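Local coordinates for protein glucose-6-phosphate isomerase (Chlamydia trachomatis D/UW-3/CX, PDB 6OTU) that catalyses the reversible isomerization of glucose-6-phosphate to fructose-6-phosphate, working as a dimer of two identical subunits, at residues Ser160-Lys165 against Phe345-Gln350; Met167-Gln172 against Ile181-Asn186. All coordinates share one frame; numbering follows the deposited sequence.

Contact 1 (Ser160-Lys165 against Phe345-Gln350); sequences SELGPK and FTAHLQ. With G6Q (glucose-6-phosphate), chain E.
Leu162 and Gly163 pack against Ala347 and His348 of helix 345-350, while Ser160 ties the segment to the ligand: its OG donates a hydrogen bond of 2.7 Å to O1P of glucose-6-phosphate. The same phosphosugar is also held by Gly159 N, Ser210 OG, Lys211 N, Ser212 N and Thr215 OG1. Next comes Glu161, the N-cap residue, whose OE2 forms a long salt bridge to NZ of Lys165, 3.5 Å away and one turn on. Leu162 opens the helix, its CD1 resting 3.6 Å from the carbonyl O of Ala347 and 4.4 Å from Ala347 CB. This is the SIS (sugar isomerase) fold of the phosphoglucose isomerase family: the loop after strand 151-155 carries Ser160 to the phosphate, and the helix that follows packs here on helix 345-357, which bears Glu355, the probable proton donor. CA of Gly163 sits over one face of the His348 imidazole in a CH-pi contact, 3.9 Å from the ring centroid and displaced toward the ND1 side. The imidazole reaches it because CG of His348 lies anti to the backbone N (chi1 164°). Pro164 faces the other way, onto Val276 and Val280 of helix 275-285.

Contact 2 (Met167-Gln172 against Ile181-Asn186); sequences MYFAMQ and IFFVSN
Ile181 packs against the phenol of Tyr168, joining strand 181-184 to helix 167-172 within the beta-alpha-beta unit of strand 151-155, helix 162-172 and strand 180-184. The two segments run nearly antiparallel, at 162°, with their axes 11.1 Å apart, as expected where the helix runs back across the sheet to the next parallel strand. CB of Ile181 sits over one face of the Tyr168 ring in a CH-pi contact, 4.0 Å from the centroid. CG1 presses in near the hydroxyl end, 3.4 Å from Tyr168 CE1, while CG2 stands above the middle of the ring. The ring comes down to the strand because CG of Tyr168 is anti to the backbone N (chi1 165°). One water links helix and sheet here, hydrogen-bonded to Tyr168 OH and accepting from Ile181 N, both at 3.0 Å, while Gln172 NE2 donates to the same phenol oxygen. Phe182 faces away, toward Val195 of helix 189-196, and its backbone bonds to strand 151-155. Phe183 returns to the helix side: its CZ meets Tyr168 CB at 4.3 Å, with that methylene at the edge of the Phe183 ring, and its CE1 comes equally near Phe169 CE2. Beyond the strand, Ser185 OG bonds to Asn383 ND2 of the second subunit, and Asn186 pairs its OD1 with Thr382 N and its ND2 with Gly381 O of that subunit.

In the fold
Helix 162-172 serves both contacts, its beginning in contact 1 and a later part in contact 2. Both are partly buried, contact 1 about 6 Å and contact 2 about 14 Å from the centre of the chain. Contact 1 joins helix 162-172, after strand 151-155 of the parallel sheet, to helix 345-357, after strand 332-337 of the mixed sheet, and touches the substrate; contact 2 stays within one crossover unit, away from the annotated sites. Their chemistry follows: a leucine on an alanine and a glycine over an imidazole in one, an aromatic-aliphatic layer with a water bridge in the other. They meet where Phe183 CZ packs 3.5 Å from Lys165 CA, and both reach Asn383 of the second subunit.

Contact 1 (Ser160-Lys165 against Phe345-Gln350)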
loop_
_atom_site.group_PDB
_atom_site.type_symbol
_atom_site.label_atom_id
_atom_site.label_comp_id
_atom_site.label_asym_id
_atom_site.label_seq_id
_atom_site.Cartn_x
_atom_site.Cartn_y
_atom_site.Cartn_z
ATOM N N SER A 160 16.488 -6.246 0.335
ATOM C CA SER A 160 16.962 -6.991 1.496
ATOM C C SER A 160 15.919 -7.151 2.596
ATOM O O SER A 160 16.192 -7.877 3.560
ATOM C CB SER A 160 18.226 -6.340 2.085
ATOM O OG SER A 160 19.322 -6.408 1.178
ATOM N N GLU A 161 14.747 -6.512 2.486
ATOM C CA GLU A 161 13.696 -6.653 3.491
ATOM C C GLU A 161 12.371 -7.151 2.932
ATOM O O GLU A 161 11.769 -8.066 3.508
ATOM C CB GLU A 161 13.454 -5.315 4.205
ATOM C CG GLU A 161 12.323 -5.394 5.240
ATOM C CD GLU A 161 11.457 -4.146 5.307
ATOM O OE1 GLU A 161 11.365 -3.411 4.301
ATOM O OE2 GLU A 161 10.860 -3.904 6.377
ATOM N N LEU A 162 11.889 -6.569 1.829
ATOM C CA LEU A 162 10.474 -6.690 1.480
ATOM C C LEU A 162 10.110 -8.110 1.068
ATOM O O LEU A 162 9.075 -8.632 1.495
ATOM C CB LEU A 162 10.114 -5.699 0.372
ATOM C CG LEU A 162 9.765 -4.291 0.826
ATOM C CD1 LEU A 162 8.848 -3.636 -0.180
ATOM C CD2 LEU A 162 9.113 -4.359 2.183
ATOM N N GLY A 163 10.946 -8.752 0.248
ATOM C CA GLY A 163 10.723 -10.117 -0.166
ATOM C C GLY A 163 10.731 -11.097 0.996
ATOM O O GLY A 163 9.772 -11.853 1.199
ATOM N N PRO A 164 11.825 -11.124 1.772
ATOM C CA PRO A 164 11.810 -11.933 3.005
ATOM C C PRO A 164 10.604 -11.661 3.901
ATOM O O PRO A 164 9.962 -12.611 4.362
ATOM C CB PRO A 164 13.135 -11.550 3.676
ATOM C CG PRO A 164 14.038 -11.234 2.531
ATOM C CD PRO A 164 13.187 -10.659 1.431
ATOM N N LYS A 165 10.250 -10.390 4.114
ATOM C CA LYS A 165 9.138 -10.065 5.005
ATOM C C LYS A 165 7.806 -10.554 4.437
ATOM O O LYS A 165 6.992 -11.123 5.165
ATOM C CB LYS A 165 9.101 -8.554 5.278
ATOM C CG LYS A 165 8.019 -8.132 6.299
ATOM C CD LYS A 165 8.174 -6.698 6.770
ATOM C CE LYS A 165 7.730 -5.728 5.695
ATOM N NZ LYS A 165 7.443 -4.368 6.247
ATOM N N PHE A 345 2.458 -9.001 0.633
ATOM C CA PHE A 345 2.891 -9.456 -0.687
ATOM C C PHE A 345 2.805 -8.345 -1.736
ATOM O O PHE A 345 3.686 -8.235 -2.596
ATOM C CB PHE A 345 2.060 -10.662 -1.109
ATOM C CG PHE A 345 2.575 -11.367 -2.329
ATOM C CD1 PHE A 345 3.903 -11.758 -2.413
ATOM C CD2 PHE A 345 1.719 -11.672 -3.377
ATOM C CE1 PHE A 345 4.388 -12.428 -3.536
ATOM C CE2 PHE A 345 2.181 -12.349 -4.508
ATOM C CZ PHE A 345 3.529 -12.728 -4.584
ATOM N N THR A 346 1.757 -7.515 -1.686
ATOM C CA THR A 346 1.601 -6.447 -2.677
ATOM C C THR A 346 2.717 -5.406 -2.567
ATOM O O THR A 346 3.175 -4.863 -3.582
ATOM C CB THR A 346 0.231 -5.782 -2.518
ATOM O OG1 THR A 346 -0.801 -6.730 -2.819
ATOM C CG2 THR A 346 0.083 -4.598 -3.461
ATOM N N ALA A 347 3.161 -5.102 -1.349
ATOM C CA ALA A 347 4.256 -4.155 -1.193
ATOM C C ALA A 347 5.513 -4.667 -1.882
ATOM O O ALA A 347 6.212 -3.907 -2.563
ATOM C CB ALA A 347 4.521 -3.890 0.290
ATOM N N HIS A 348 5.787 -5.969 -1.755
ATOM C CA HIS A 348 6.942 -6.549 -2.426
ATOM C C HIS A 348 6.768 -6.584 -3.941
ATOM O O HIS A 348 7.718 -6.311 -4.686
ATOM C CB HIS A 348 7.201 -7.959 -1.924
ATOM C CG HIS A 348 8.114 -8.727 -2.822
ATOM N ND1 HIS A 348 9.425 -8.351 -3.037
ATOM C CD2 HIS A 348 7.900 -9.820 -3.596
ATOM C CE1 HIS A 348 9.985 -9.191 -3.889
ATOM N NE2 HIS A 348 9.083 -10.094 -4.241
ATOM N N LEU A 349 5.583 -6.970 -4.417
ATOM C CA LEU A 349 5.328 -6.957 -5.855
ATOM C C LEU A 349 5.516 -5.555 -6.419
ATOM O O LEU A 349 6.077 -5.375 -7.508
ATOM C CB LEU A 349 3.910 -7.447 -6.141
ATOM C CG LEU A 349 3.579 -8.881 -5.747
ATOM C CD1 LEU A 349 2.137 -9.232 -6.108
ATOM C CD2 LEU A 349 4.564 -9.815 -6.437
ATOM N N GLN A 350 5.026 -4.551 -5.690
ATOM C CA GLN A 350 5.161 -3.168 -6.126
ATOM C C GLN A 350 6.628 -2.798 -6.343
ATOM O O GLN A 350 6.967 -2.131 -7.330
ATOM C CB GLN A 350 4.492 -2.265 -5.091
ATOM C CG GLN A 350 4.671 -0.784 -5.259
ATOM C CD GLN A 350 4.013 -0.052 -4.102
ATOM O OE1 GLN A 350 4.544 -0.050 -2.996
ATOM N NE2 GLN A 350 2.825 0.520 -4.333
HETATM C C1 G6Q E . 16.971 -4.111 -5.244
HETATM C C2 G6Q E . 17.432 -2.656 -5.120
HETATM C C3 G6Q E . 17.366 -2.107 -3.699
HETATM C C4 G6Q E . 18.410 -2.707 -2.750
HETATM C C5 G6Q E . 18.533 -1.885 -1.466
HETATM C C6 G6Q E . 19.416 -2.549 -0.437
HETATM O O1 G6Q E . 17.113 -4.682 -6.273
HETATM O O2 G6Q E . 18.752 -2.499 -5.626
HETATM O O3 G6Q E . 16.061 -2.322 -3.157
HETATM O O4 G6Q E . 18.055 -4.045 -2.409
HETATM O O5 G6Q E . 19.028 -0.583 -1.794
HETATM O O6 G6Q E . 20.714 -2.784 -1.050
HETATM P P G6Q E . 21.815 -3.674 -0.270
HETATM O O1P G6Q E . 21.228 -5.068 -0.133
HETATM O O2P G6Q E . 23.035 -3.638 -1.182
HETATM O O3P G6Q E . 22.056 -3.005 1.068
#

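Contact 2 (Met167-Gln172 against Ile181-Asn186)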
loop_
_atom_site.group_PDB
_atom_site.type_symbol
_atom_site.label_atom_id
_atom_site.label_comp_id
_atom_site.label_asym_id
_atom_site.label_seq_id
_atom_site.Cartn_x
_atom_site.Cartn_y
_atom_site.Cartn_z
ATOM N N MET A 167 7.428 -13.078 2.490
ATOM C CA MET A 167 7.420 -14.534 2.559
ATOM C C MET A 167 7.253 -15.017 3.996
ATOM O O MET A 167 6.575 -16.018 4.236
ATOM C CB MET A 167 8.703 -15.101 1.925
ATOM C CG MET A 167 8.755 -14.999 0.380
ATOM S SD MET A 167 7.301 -15.674 -0.508
ATOM C CE MET A 167 6.363 -14.169 -0.832
ATOM N N TYR A 168 7.850 -14.310 4.959
ATOM C CA TYR A 168 7.727 -14.708 6.355
ATOM C C TYR A 168 6.264 -14.681 6.805
ATOM O O TYR A 168 5.764 -15.648 7.395
ATOM C CB TYR A 168 8.601 -13.807 7.246
ATOM C CG TYR A 168 8.224 -13.943 8.702
ATOM C CD1 TYR A 168 8.625 -15.046 9.438
ATOM C CD2 TYR A 168 7.407 -13.009 9.317
ATOM C CE1 TYR A 168 8.243 -15.201 10.756
ATOM C CE2 TYR A 168 7.018 -13.153 10.631
ATOM C CZ TYR A 168 7.432 -14.253 11.350
ATOM O OH TYR A 168 7.044 -14.398 12.675
ATOM N N PHE A 169 5.549 -13.585 6.521
ATOM C CA PHE A 169 4.135 -13.547 6.887
ATOM C C PHE A 169 3.300 -14.508 6.045
ATOM O O PHE A 169 2.258 -14.983 6.511
ATOM C CB PHE A 169 3.591 -12.122 6.789
ATOM C CG PHE A 169 4.103 -11.225 7.875
ATOM C CD1 PHE A 169 3.470 -11.175 9.109
ATOM C CD2 PHE A 169 5.254 -10.470 7.686
ATOM C CE1 PHE A 169 3.966 -10.359 10.118
ATOM C CE2 PHE A 169 5.747 -9.655 8.696
ATOM C CZ PHE A 169 5.109 -9.600 9.903
ATOM N N ALA A 170 3.733 -14.821 4.823
ATOM C CA ALA A 170 2.968 -15.774 4.021
ATOM C C ALA A 170 2.980 -17.154 4.659
ATOM O O ALA A 170 1.973 -17.874 4.630
ATOM C CB ALA A 170 3.528 -15.852 2.604
ATOM N N MET A 171 4.109 -17.535 5.237
ATOM C CA MET A 171 4.287 -18.868 5.780
ATOM C C MET A 171 3.923 -18.968 7.248
ATOM O O MET A 171 3.789 -20.092 7.756
ATOM C CB MET A 171 5.738 -19.312 5.607
ATOM C CG MET A 171 6.148 -19.489 4.187
ATOM S SD MET A 171 7.901 -19.899 4.074
ATOM C CE MET A 171 8.144 -19.412 2.373
ATOM N N GLN A 172 3.801 -17.826 7.936
ATOM C CA GLN A 172 3.531 -17.819 9.369
ATOM C C GLN A 172 2.322 -18.682 9.739
ATOM O O GLN A 172 2.319 -19.322 10.792
ATOM C CB GLN A 172 3.327 -16.376 9.815
ATOM C CG GLN A 172 3.439 -16.109 11.287
ATOM C CD GLN A 172 3.127 -14.645 11.602
ATOM O OE1 GLN A 172 2.121 -14.094 11.135
ATOM N NE2 GLN A 172 3.993 -14.007 12.384
ATOM N N ILE A 181 10.084 -12.323 15.259
ATOM C CA ILE A 181 10.776 -11.888 14.051
ATOM C C ILE A 181 10.459 -10.419 13.809
ATOM O O ILE A 181 9.288 -10.025 13.788
ATOM C CB ILE A 181 10.383 -12.746 12.830
ATOM C CG1 ILE A 181 10.504 -14.243 13.158
ATOM C CG2 ILE A 181 11.217 -12.388 11.610
ATOM C CD1 ILE A 181 11.921 -14.712 13.372
ATOM N N PHE A 182 11.503 -9.612 13.628
ATOM C CA PHE A 182 11.363 -8.181 13.403
ATOM C C PHE A 182 12.199 -7.765 12.203
ATOM O O PHE A 182 13.192 -8.414 11.849
ATOM C CB PHE A 182 11.796 -7.368 14.639
ATOM C CG PHE A 182 11.021 -7.701 15.880
ATOM C CD1 PHE A 182 11.430 -8.733 16.713
ATOM C CD2 PHE A 182 9.867 -6.997 16.200
ATOM C CE1 PHE A 182 10.700 -9.054 17.843
ATOM C CE2 PHE A 182 9.132 -7.306 17.335
ATOM C CZ PHE A 182 9.549 -8.335 18.160
ATOM N N PHE A 183 11.789 -6.660 11.582
ATOM C CA PHE A 183 12.522 -6.067 10.471
ATOM C C PHE A 183 12.805 -4.616 10.798
ATOM O O PHE A 183 11.880 -3.849 11.073
ATOM C CB PHE A 183 11.750 -6.172 9.153
ATOM C CG PHE A 183 11.438 -7.577 8.764
ATOM C CD1 PHE A 183 10.321 -8.215 9.275
ATOM C CD2 PHE A 183 12.276 -8.275 7.902
ATOM C CE1 PHE A 183 10.040 -9.528 8.922
ATOM C CE2 PHE A 183 11.991 -9.586 7.539
ATOM C CZ PHE A 183 10.868 -10.210 8.052
ATOM N N VAL A 184 14.083 -4.249 10.769
ATOM C CA VAL A 184 14.528 -2.872 10.947
ATOM C C VAL A 184 15.123 -2.428 9.615
ATOM O O VAL A 184 16.119 -2.997 9.145
ATOM C CB VAL A 184 15.539 -2.753 12.101
ATOM C CG1 VAL A 184 16.125 -1.342 12.199
ATOM C CG2 VAL A 184 14.890 -3.149 13.403
ATOM N N SER A 185 14.511 -1.422 8.999
ATOM C CA SER A 185 14.861 -1.067 7.629
ATOM C C SER A 185 15.136 0.427 7.474
ATOM O O SER A 185 16.204 0.817 6.991
ATOM C CB SER A 185 13.742 -1.514 6.682
ATOM O OG SER A 185 12.474 -1.022 7.120
ATOM N N ASN A 186 14.187 1.265 7.889
ATOM C CA ASN A 186 14.276 2.708 7.680
ATOM C C ASN A 186 15.475 3.302 8.418
ATOM O O ASN A 186 15.842 2.872 9.515
ATOM C CB ASN A 186 12.981 3.379 8.172
ATOM C CG ASN A 186 12.689 4.720 7.485
ATOM O OD1 ASN A 186 13.591 5.426 7.031
ATOM N ND2 ASN A 186 11.405 5.074 7.425
HETATM O O HOH W 1 7.099 -12.137 14.690
#